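PDB 1AGQ: glial cell-derived neurotrophic factor from Rattus norvegicus, which acts as a secreted neurotrophic growth factor of the cystine-knot superfamily, built as a disulfide-linked dimer and probably signalling to neurons through cell-surface receptors. Local coordinates for residues 112-117 against 122-127; 79-84 against 99-104. All blocks are in the same frame, centred on the assembly; numbering follows the deposited sequence. Where two conformers were deposited one is given.

Interaction 1: residues 112-117 against 122-127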
loop_
_atom_site.group_PDB
_atom_site.type_symbol
_atom_site.label_atom_id
_atom_site.label_comp_id
_atom_site.label_asym_id
_atom_site.label_seq_id
_atom_site.Cartn_x
_atom_site.Cartn_y
_atom_site.Cartn_z
ATOM N N LEU B 112 -16.842 16.459 -8.315
ATOM C CA LEU B 112 -16.699 17.728 -7.605
ATOM C C LEU B 112 -17.522 18.738 -8.413
ATOM O O LEU B 112 -17.250 18.951 -9.596
ATOM C CB LEU B 112 -15.222 18.169 -7.552
ATOM C CG LEU B 112 -15.018 19.645 -7.176
ATOM C CD1 LEU B 112 -15.629 19.918 -5.815
ATOM C CD2 LEU B 112 -13.543 19.983 -7.176
ATOM N N SER B 113 -18.545 19.307 -7.776
ATOM C CA SER B 113 -19.433 20.300 -8.392
ATOM C C SER B 113 -19.072 21.644 -7.780
ATOM O O SER B 113 -18.791 21.730 -6.580
ATOM C CB SER B 113 -20.896 20.010 -8.037
ATOM O OG SER B 113 -21.422 18.951 -8.800
ATOM N N PHE B 114 -19.074 22.691 -8.595
ATOM C CA PHE B 114 -18.780 24.017 -8.063
ATOM C C PHE B 114 -19.235 25.075 -9.044
ATOM O O PHE B 114 -19.489 24.791 -10.228
ATOM C CB PHE B 114 -17.273 24.187 -7.749
ATOM C CG PHE B 114 -16.381 24.131 -8.958
ATOM C CD1 PHE B 114 -15.936 22.907 -9.459
ATOM C CD2 PHE B 114 -15.989 25.304 -9.610
ATOM C CE1 PHE B 114 -15.121 22.851 -10.587
ATOM C CE2 PHE B 114 -15.171 25.252 -10.742
ATOM C CZ PHE B 114 -14.738 24.023 -11.227
ATOM N N LEU B 115 -19.389 26.293 -8.541
ATOM C CA LEU B 115 -19.767 27.394 -9.400
ATOM C C LEU B 115 -18.482 28.208 -9.521
ATOM O O LEU B 115 -17.765 28.403 -8.526
ATOM C CB LEU B 115 -20.917 28.216 -8.784
ATOM C CG LEU B 115 -22.265 27.520 -8.503
ATOM C CD1 LEU B 115 -23.274 28.540 -7.988
ATOM C CD2 LEU B 115 -22.805 26.859 -9.765
ATOM N N ASP B 116 -18.152 28.631 -10.739
ATOM C CA ASP B 116 -16.938 29.412 -10.922
ATOM C C ASP B 116 -17.210 30.860 -10.565
ATOM O O ASP B 116 -18.300 31.192 -10.087
ATOM C CB ASP B 116 -16.410 29.278 -12.349
ATOM C CG ASP B 116 -17.302 29.932 -13.394
ATOM O OD1 ASP B 116 -18.248 30.671 -13.045
ATOM O OD2 ASP B 116 -17.040 29.687 -14.595
ATOM N N ASP B 117 -16.215 31.718 -10.790
ATOM C CA ASP B 117 -16.337 33.135 -10.466
ATOM C C ASP B 117 -17.529 33.811 -11.136
ATOM O O ASP B 117 -18.070 34.790 -10.609
ATOM C CB ASP B 117 -15.033 33.856 -10.812
ATOM C CG ASP B 117 -13.940 33.583 -9.799
ATOM O OD1 ASP B 117 -14.266 33.277 -8.633
ATOM O OD2 ASP B 117 -12.747 33.675 -10.169
ATOM N N HIS B 122 -20.012 23.825 -12.934
ATOM C CA HIS B 122 -19.060 22.898 -13.532
ATOM C C HIS B 122 -18.969 21.668 -12.652
ATOM O O HIS B 122 -19.143 21.752 -11.432
ATOM C CB HIS B 122 -17.662 23.505 -13.590
ATOM C CG HIS B 122 -17.560 24.725 -14.437
ATOM N ND1 HIS B 122 -17.582 24.678 -15.815
ATOM C CD2 HIS B 122 -17.362 26.023 -14.107
ATOM C CE1 HIS B 122 -17.405 25.900 -16.294
ATOM N NE2 HIS B 122 -17.269 26.730 -15.277
ATOM N N ILE B 123 -18.683 20.518 -13.260
ATOM C CA ILE B 123 -18.521 19.286 -12.484
ATOM C C ILE B 123 -17.261 18.579 -13.000
ATOM O O ILE B 123 -17.018 18.502 -14.210
ATOM C CB ILE B 123 -19.778 18.357 -12.607
ATOM C CG1 ILE B 123 -19.548 17.042 -11.858
ATOM C CG2 ILE B 123 -20.080 18.064 -14.069
ATOM C CD1 ILE B 123 -20.817 16.334 -11.480
ATOM N N LEU B 124 -16.421 18.143 -12.080
ATOM C CA LEU B 124 -15.218 17.406 -12.449
ATOM C C LEU B 124 -15.580 15.968 -12.096
ATOM O O LEU B 124 -16.008 15.689 -10.976
ATOM C CB LEU B 124 -14.021 17.873 -11.626
ATOM C CG LEU B 124 -13.676 19.357 -11.772
ATOM C CD1 LEU B 124 -12.481 19.677 -10.893
ATOM C CD2 LEU B 124 -13.386 19.678 -13.226
ATOM N N ARG B 125 -15.453 15.077 -13.080
ATOM C CA ARG B 125 -15.778 13.658 -12.901
ATOM C C ARG B 125 -14.525 12.797 -13.176
ATOM O O ARG B 125 -13.793 13.059 -14.138
ATOM C CB ARG B 125 -16.869 13.250 -13.901
ATOM C CG ARG B 125 -18.235 13.896 -13.745
ATOM C CD ARG B 125 -19.114 13.476 -14.926
ATOM N NE ARG B 125 -20.492 13.941 -14.791
ATOM C CZ ARG B 125 -21.456 13.247 -14.196
ATOM N NH1 ARG B 125 -21.192 12.049 -13.682
ATOM N NH2 ARG B 125 -22.676 13.757 -14.086
ATOM N N LYS B 126 -14.277 11.791 -12.338
ATOM C CA LYS B 126 -13.104 10.930 -12.517
ATOM C C LYS B 126 -11.869 11.814 -12.721
ATOM O O LYS B 126 -11.087 11.622 -13.660
ATOM C CB LYS B 126 -13.317 10.023 -13.738
ATOM C CG LYS B 126 -14.363 8.930 -13.520
ATOM C CD LYS B 126 -14.769 8.274 -14.843
ATOM N N HIS B 127 -11.703 12.770 -11.815
ATOM C CA HIS B 127 -10.619 13.747 -11.859
ATOM C C HIS B 127 -9.528 13.532 -10.815
ATOM O O HIS B 127 -8.450 14.110 -10.901
ATOM C CB HIS B 127 -11.215 15.142 -11.655
ATOM C CG HIS B 127 -11.818 15.344 -10.293
ATOM N ND1 HIS B 127 -12.917 14.643 -9.847
ATOM C CD2 HIS B 127 -11.458 16.164 -9.277
ATOM C CE1 HIS B 127 -13.210 15.021 -8.617
ATOM N NE2 HIS B 127 -12.336 15.945 -8.246
#
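Leu112 and Leu124 form the first hydrogen-bonded pair of an antiparallel β hairpin, with Leu112 N 2.9 Å from Leu124 O and Leu124 N 2.7 Å from Leu112 O. Their side chains run side by side in the same direction and meet through Leu112 CD2 and Leu124 CD1 at 3.9 Å, while Leu112 CB packs against the imidazole of His127. Ser113 and Ile123, a non-hydrogen-bonded pair, turn to the other face of the sheet; Ser113 OG lies beside Ile123 CD1 but is hydrogen-bonded to Tyr121 OH. At Phe114, paired with His122 through two further backbone bonds, chi1 of 65° places CG between the backbone N and the carbonyl carbon, and the ring leans toward the partner strand. There His122 CB sits over one ring face, a CH-pi contact 4.1 Å from the Phe114 centroid, and Leu124 CG meets the ring edge in plane, 4.0 Å from Phe114 CE1. Asp116 OD2 accepts from His122 NE2 at 3.0 Å. The oxygen lies in the imidazole plane, yet the N-H reaches it from above the carboxylate, whose plane is turned 61° from the ring. An alanine at His122 removes the imidazole, which would probably leave Asp116 OD2 without its hydrogen-bond donor. Asp116 OD1 is held by Val120 N, within the turn. Tyr58, between strands 43-50 and 63-70, sets its ring edge-to-face with both Phe114 and His122. The hairpin 112-124 is consistent with a finger of the TGF-β-like cystine-knot fold, and Met79 in helix 79-89 of the second subunit packs on Leu124 and His127.

Interaction 2: residues 79-84 against 99-104; sequences MYDKIL and GQACCR
This is a sparse, water-bridged contact between the first turns of helix 79-89 and the extended segment that leads into strand 103-108 of the cystine-knot core. The two segments bury just 135 Å² against each other and share no direct hydrogen bond; even Asp81 and Gln100, whose CA atoms come nearest, are 7.2 Å apart. Asp81 makes one water-bridged link. Its CG stands anti to the carbonyl carbon (chi1 -75°), which swings the carboxylate to Ala101, and Asp81 OD2 lies 4.0 Å from Ala101 CB. Asp81 OD1 is too far from Ala101 N for a direct bond, and a water fills the step: it donates to Asp81 OD1 at 2.7 Å and accepts from Ala101 N at 2.8 Å. Across the dimer, Arg104 of the second subunit forms a salt bridge through its NH1 to the same oxygen, so a largely buried carboxylate is matched by both a charge and a water, and the neighbouring guanidinium would be expected to favour its ionised form. One turn on, Leu84 brings CD1 to 3.8 Å from Gly99 O, an apolar tip against a backbone carbonyl. Leu84 CG in turn lies over one face of the Tyr80 ring, offset toward the rim. A second water, in the plane of that ring, is 2.8 Å from Tyr80 OH and also very close to Gly99 O, although its bonding to the carbonyl is doubtful. Asp81 N is hydrogen-bonded to Thr78 OG1 just before the helix, and Leu84 packs on Leu93 beyond it. Further along the other segment, Cys102 is joined by a disulfide to Cys102 of the second subunit, Cys103 by another to Cys42, and Arg104 pairs its backbone with Gly133 of strand 129-134.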
loop_
_atom_site.group_PDB
_atom_site.type_symbol
_atom_site.label_atom_id
_atom_site.label_comp_id
_atom_site.label_asym_id
_atom_site.label_seq_id
_atom_site.Cartn_x
_atom_site.Cartn_y
_atom_site.Cartn_z
ATOM N N MET B 79 -3.792 -13.691 -14.858
ATOM C CA MET B 79 -3.324 -14.780 -15.698
ATOM C C MET B 79 -2.694 -14.152 -16.946
ATOM O O MET B 79 -1.672 -14.601 -17.465
ATOM C CB MET B 79 -4.509 -15.641 -16.118
ATOM C CG MET B 79 -4.120 -16.782 -17.018
ATOM S SD MET B 79 -2.684 -17.616 -16.345
ATOM C CE MET B 79 -3.480 -18.980 -15.479
ATOM N N TYR B 80 -3.350 -13.110 -17.436
ATOM C CA TYR B 80 -2.888 -12.385 -18.613
ATOM C C TYR B 80 -1.453 -11.878 -18.464
ATOM O O TYR B 80 -0.598 -12.102 -19.337
ATOM C CB TYR B 80 -3.858 -11.228 -18.877
ATOM C CG TYR B 80 -3.460 -10.341 -20.035
ATOM C CD1 TYR B 80 -3.666 -10.743 -21.360
ATOM C CD2 TYR B 80 -2.908 -9.079 -19.799
ATOM C CE1 TYR B 80 -3.322 -9.889 -22.431
ATOM C CE2 TYR B 80 -2.568 -8.234 -20.842
ATOM C CZ TYR B 80 -2.775 -8.641 -22.154
ATOM O OH TYR B 80 -2.437 -7.780 -23.167
ATOM N N ASP B 81 -1.166 -11.207 -17.354
ATOM C CA ASP B 81 0.159 -10.668 -17.118
ATOM C C ASP B 81 1.219 -11.736 -16.912
ATOM O O ASP B 81 2.374 -11.542 -17.256
ATOM C CB ASP B 81 0.106 -9.716 -15.929
ATOM C CG ASP B 81 -0.546 -8.403 -16.302
ATOM O OD1 ASP B 81 -0.102 -7.810 -17.308
ATOM O OD2 ASP B 81 -1.493 -7.979 -15.617
ATOM N N LYS B 82 0.821 -12.864 -16.336
ATOM C CA LYS B 82 1.758 -13.965 -16.119
ATOM C C LYS B 82 2.175 -14.486 -17.484
ATOM O O LYS B 82 3.346 -14.791 -17.724
ATOM C CB LYS B 82 1.074 -15.098 -15.335
ATOM C CG LYS B 82 1.042 -14.873 -13.815
ATOM C CD LYS B 82 0.320 -15.998 -13.093
ATOM C CE LYS B 82 0.112 -15.665 -11.620
ATOM N NZ LYS B 82 -1.101 -14.827 -11.422
ATOM N N ILE B 83 1.199 -14.593 -18.372
ATOM C CA ILE B 83 1.439 -15.067 -19.727
ATOM C C ILE B 83 2.366 -14.119 -20.478
ATOM O O ILE B 83 3.305 -14.549 -21.133
ATOM C CB ILE B 83 0.104 -15.243 -20.472
ATOM C CG1 ILE B 83 -0.650 -16.431 -19.853
ATOM C CG2 ILE B 83 0.358 -15.488 -22.001
ATOM C CD1 ILE B 83 -2.016 -16.660 -20.442
ATOM N N LEU B 84 2.121 -12.815 -20.370
ATOM C CA LEU B 84 2.993 -11.832 -21.014
ATOM C C LEU B 84 4.451 -11.954 -20.563
ATOM O O LEU B 84 5.379 -11.863 -21.375
ATOM C CB LEU B 84 2.462 -10.409 -20.714
ATOM C CG LEU B 84 1.247 -9.950 -21.520
ATOM C CD1 LEU B 84 0.973 -8.473 -21.242
ATOM C CD2 LEU B 84 1.491 -10.148 -23.005
ATOM N N GLY B 99 1.680 -3.992 -23.686
ATOM C CA GLY B 99 1.503 -3.096 -22.562
ATOM C C GLY B 99 1.486 -3.834 -21.237
ATOM O O GLY B 99 0.617 -4.678 -21.004
ATOM N N GLN B 100 2.456 -3.526 -20.378
ATOM C CA GLN B 100 2.540 -4.136 -19.050
ATOM C C GLN B 100 1.542 -3.422 -18.146
ATOM O O GLN B 100 1.047 -2.351 -18.496
ATOM C CB GLN B 100 3.946 -3.980 -18.467
ATOM C CG GLN B 100 4.970 -4.885 -19.112
ATOM C CD GLN B 100 5.267 -4.460 -20.529
ATOM O OE1 GLN B 100 4.984 -3.321 -20.914
ATOM N NE2 GLN B 100 5.835 -5.367 -21.319
ATOM N N ALA B 101 1.238 -4.017 -16.995
ATOM C CA ALA B 101 0.294 -3.414 -16.055
ATOM C C ALA B 101 0.857 -2.100 -15.526
ATOM O O ALA B 101 2.079 -1.938 -15.398
ATOM C CB ALA B 101 0.019 -4.382 -14.896
ATOM N N CYS B 102 -0.027 -1.139 -15.253
ATOM C CA CYS B 102 0.427 0.150 -14.735
ATOM C C CYS B 102 -0.338 0.545 -13.473
ATOM O O CYS B 102 -1.488 0.135 -13.259
ATOM C CB CYS B 102 0.272 1.277 -15.783
ATOM S SG CYS B 102 -1.355 1.505 -16.529
ATOM N N CYS B 103 0.315 1.348 -12.646
ATOM C CA CYS B 103 -0.273 1.834 -11.400
ATOM C C CYS B 103 -1.208 2.988 -11.768
ATOM O O CYS B 103 -0.753 4.039 -12.202
ATOM C CB CYS B 103 0.846 2.290 -10.461
ATOM S SG CYS B 103 0.236 2.840 -8.839
ATOM N N ARG B 104 -2.505 2.766 -11.600
ATOM C CA ARG B 104 -3.556 3.716 -11.970
ATOM C C ARG B 104 -4.710 3.709 -10.981
ATOM O O ARG B 104 -4.803 2.846 -10.107
ATOM C CB ARG B 104 -4.101 3.324 -13.351
ATOM C CG ARG B 104 -3.044 3.251 -14.427
ATOM C CD ARG B 104 -2.878 4.613 -15.073
ATOM N NE ARG B 104 -4.163 5.065 -15.587
ATOM C CZ ARG B 104 -4.406 6.312 -15.967
ATOM N NH1 ARG B 104 -3.485 7.234 -15.896
ATOM N NH2 ARG B 104 -5.637 6.606 -16.443
HETATM O O HOH W 1 -1.210 -5.319 -22.567
HETATM O O HOH W 2 2.322 -6.584 -17.301
#

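Both segments of interaction 2 precede those of interaction 1 in sequence, and strand 103-108 leads on to strand 112-115. The centres of the two contacts are 33 Å apart, flanking the middle of the subunit, and their closest atoms stay about 8 Å apart, too far for contact. The two thus mark different parts of one elongated cystine-knot fold: helix 79-89 at one end, the hairpin 112-124 at the other, and the knot strands between them. Both reach the second subunit. Helix 79-89 of each subunit lies against the partner's hairpin region, consistent with a head-to-tail dimer.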